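Local structure of glutamate--LysW ligase ArgX (Sulfolobus tokodaii, 3VPB) at residues C84-K87 against I88-Y91. The protein probably catalyses the ATP-dependent joining of the amino group of glutamate to the gamma-carboxyl group of the C-terminal glutamate of the carrier protein LysW. Numbering follows the deposited sequence.
Sequences CGDK and ILTY. With ADP (adenosine-5'-diphosphate), chain L.
Asp86 OD2 caps the N-terminus of helix 87-96 by accepting from Leu89 N (3.1 Å) and, weakly and at a bent angle, from Ile88 N. The Leu89 bond is nearly straight and arrives on the anti side, 30° out of the carboxylate plane. The other oxygen, OD1, bonds to Tyr62 OH of the second subunit. With CG anti to the backbone N (chi1 -167°), the carboxylate turns back over the first helical turn. Replacing Asp86 by alanine would remove both oxygens and would probably leave the amides of Ile88 and Leu89 uncapped and Tyr62 of the second subunit without this partner. Backbone bonds then start the helix: Thr90 N to Asp86 O (2.9 Å) and Tyr91 N to Lys87 O (2.9 Å). This N-cap turn links helix 78-84 to helix 87-96 in the ATP-grasp domain. Lys87, the next residue, reaches the nucleotide. Its NZ donates to ADP O1B (2.9 Å) and weakly to O3A; a bend at the last bond (chi4 72°) turns NZ to the phosphates. In nonpolar contact, Leu89 CG packs against Asp86 CB (3.8 Å). A water lies 3.1 Å from Cys84 O and 3.0 Å from Thr90 OG1 and can donate to either, while Thr90 OG1 also bonds to Val83 O.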
ATOM      1  N   CYS B  84      12.444  12.003  17.169  1.00 18.01           N
ATOM      2  CA  CYS B  84      11.691  13.201  16.752  1.00 18.71           C
ATOM      3  C   CYS B  84      10.785  12.889  15.584  1.00 18.26           C
ATOM      4  O   CYS B  84       9.742  13.508  15.426  1.00 18.93           O
ATOM      5  CB  CYS B  84      12.627  14.315  16.326  1.00 19.22           C
ATOM      6  SG  CYS B  84      13.505  15.010  17.647  1.00 25.58           S
ATOM      7  N   GLY B  85      11.186  11.928  14.763  1.00 17.78           N
ATOM      8  CA  GLY B  85      10.373  11.518  13.605  1.00 19.29           C
ATOM      9  C   GLY B  85       9.175  10.666  13.989  1.00 19.40           C
ATOM     10  O   GLY B  85       8.348  10.312  13.138  1.00 21.79           O
ATOM     11  N   ASP B  86       9.101  10.273  15.252  1.00 18.77           N
ATOM     12  CA  ASP B  86       7.980   9.481  15.737  1.00 17.60           C
ATOM     13  C   ASP B  86       7.288  10.167  16.903  1.00 17.00           C
ATOM     14  O   ASP B  86       7.874  10.302  17.995  1.00 17.75           O
ATOM     15  CB  ASP B  86       8.456   8.103  16.144  1.00 17.75           C
ATOM     16  CG  ASP B  86       7.301   7.156  16.358  1.00 20.41           C
ATOM     17  OD1 ASP B  86       7.194   6.221  15.552  1.00 22.69           O
ATOM     18  OD2 ASP B  86       6.498   7.368  17.315  1.00 19.18           O
ATOM     19  N   LYS B  87       6.063  10.637  16.666  1.00 15.74           N
ATOM     20  CA  LYS B  87       5.340  11.410  17.674  1.00 14.96           C
ATOM     21  C   LYS B  87       5.087  10.644  18.967  1.00 14.77           C
ATOM     22  O   LYS B  87       5.149  11.249  20.035  1.00 15.42           O
ATOM     23  CB  LYS B  87       4.031  11.965  17.124  1.00 15.57           C
ATOM     24  CG  LYS B  87       4.256  13.027  16.049  1.00 15.10           C
ATOM     25  CD  LYS B  87       2.962  13.769  15.745  1.00 16.31           C
ATOM     26  CE  LYS B  87       3.217  14.908  14.744  1.00 19.56           C
ATOM     27  NZ  LYS B  87       3.483  14.334  13.382  1.00 18.52           N
ATOM     28  N   ILE B  88       4.867   9.331  18.894  1.00 14.42           N
ATOM     29  CA  ILE B  88       4.647   8.539  20.130  1.00 14.27           C
ATOM     30  C   ILE B  88       5.930   8.464  20.952  1.00 13.96           C
ATOM     31  O   ILE B  88       5.892   8.629  22.182  1.00 14.70           O
ATOM     32  CB  ILE B  88       4.049   7.130  19.839  1.00 14.40           C
ATOM     33  CG1 ILE B  88       2.631   7.282  19.273  1.00 15.22           C
ATOM     34  CG2 ILE B  88       4.094   6.213  21.119  1.00 15.28           C
ATOM     35  CD1 ILE B  88       2.058   6.013  18.642  1.00 16.08           C
ATOM     36  N   LEU B  89       7.057   8.236  20.276  1.00 13.64           N
ATOM     37  CA  LEU B  89       8.354   8.183  20.978  1.00 14.83           C
ATOM     38  C   LEU B  89       8.711   9.544  21.591  1.00 14.80           C
ATOM     39  O   LEU B  89       9.262   9.614  22.705  1.00 15.02           O
ATOM     40  CB  LEU B  89       9.458   7.702  20.023  1.00 14.19           C
ATOM     41  CG  LEU B  89       9.211   6.326  19.389  1.00 14.82           C
ATOM     42  CD1 LEU B  89      10.469   5.962  18.682  1.00 16.99           C
ATOM     43  CD2 LEU B  89       8.818   5.263  20.435  1.00 18.30           C
ATOM     44  N   THR B  90       8.406  10.610  20.855  1.00 14.59           N
ATOM     45  CA  THR B  90       8.613  11.981  21.340  1.00 15.69           C
ATOM     46  C   THR B  90       7.749  12.236  22.578  1.00 15.04           C
ATOM     47  O   THR B  90       8.247  12.694  23.610  1.00 14.20           O
ATOM     48  CB  THR B  90       8.287  13.020  20.252  1.00 14.33           C
ATOM     49  OG1 THR B  90       9.249  12.919  19.202  1.00 17.54           O
ATOM     50  CG2 THR B  90       8.317  14.437  20.805  1.00 17.67           C
ATOM     51  N   TYR B  91       6.453  11.949  22.474  1.00 15.13           N
ATOM     52  CA  TYR B  91       5.542  12.181  23.624  1.00 15.69           C
ATOM     53  C   TYR B  91       5.993  11.349  24.821  1.00 15.82           C
ATOM     54  O   TYR B  91       5.951  11.825  25.960  1.00 14.82           O
ATOM     55  CB  TYR B  91       4.086  11.838  23.273  1.00 14.80           C
ATOM     56  CG  TYR B  91       3.387  12.825  22.362  1.00 16.24           C
ATOM     57  CD1 TYR B  91       2.507  12.364  21.380  1.00 16.61           C
ATOM     58  CD2 TYR B  91       3.575  14.203  22.484  1.00 17.62           C
ATOM     59  CE1 TYR B  91       1.838  13.242  20.534  1.00 18.77           C
ATOM     60  CE2 TYR B  91       2.929  15.102  21.641  1.00 16.72           C
ATOM     61  CZ  TYR B  91       2.053  14.617  20.676  1.00 18.76           C
ATOM     62  OH  TYR B  91       1.400  15.489  19.868  1.00 18.63           O
TER
HETATM   63  PB  ADP L 500       2.809  17.415  11.481  1.00 15.62           P
HETATM   64  O1B ADP L 500       4.047  16.686  11.848  1.00 17.75           O
HETATM   65  O2B ADP L 500       2.945  18.919  11.311  1.00 18.00           O
HETATM   66  O3B ADP L 500       1.998  16.803  10.375  1.00 15.24           O
HETATM   67  PA  ADP L 500       1.351  18.217  13.864  1.00 17.66           P
HETATM   68  O1A ADP L 500       1.003  17.337  15.061  1.00 17.86           O
HETATM   69  O2A ADP L 500       2.308  19.384  13.954  1.00 16.09           O
HETATM   70  O3A ADP L 500       1.823  17.174  12.734  1.00 18.44           O
HETATM   71  O5' ADP L 500      -0.057  18.750  13.304  1.00 17.37           O
HETATM   72  C5' ADP L 500      -0.184  19.644  12.198  1.00 15.60           C
HETATM   73  C4' ADP L 500      -1.122  20.779  12.562  1.00 14.35           C
HETATM   74  O4' ADP L 500      -2.354  20.226  13.035  1.00 16.02           O
HETATM   75  C3' ADP L 500      -0.561  21.595  13.730  1.00 16.64           C
HETATM   76  O3' ADP L 500       0.250  22.678  13.257  1.00 17.50           O
HETATM   77  C2' ADP L 500      -1.810  22.103  14.410  1.00 17.85           C
HETATM   78  O2' ADP L 500      -2.317  23.259  13.729  1.00 19.01           O
HETATM   79  C1' ADP L 500      -2.782  20.976  14.178  1.00 15.54           C
HETATM   80  N9  ADP L 500      -2.815  20.069  15.341  1.00 13.90           N
HETATM   81  C8  ADP L 500      -2.178  18.879  15.486  1.00 12.45           C
HETATM   82  N7  ADP L 500      -2.515  18.345  16.669  1.00 13.28           N
HETATM   83  C5  ADP L 500      -3.373  19.189  17.277  1.00 12.49           C
HETATM   84  C6  ADP L 500      -4.086  19.241  18.559  1.00 11.34           C
HETATM   85  N6  ADP L 500      -3.970  18.221  19.430  1.00 13.62           N
HETATM   86  N1  ADP L 500      -4.925  20.293  18.793  1.00 14.72           N
HETATM   87  C2  ADP L 500      -5.071  21.304  17.928  1.00 12.00           C
HETATM   88  N3  ADP L 500      -4.406  21.326  16.744  1.00 14.50           N
HETATM   89  C4  ADP L 500      -3.565  20.314  16.400  1.00 12.76           C
HETATM   90  O   HOH W   1       7.661  14.709  17.435  1.00 17.88           O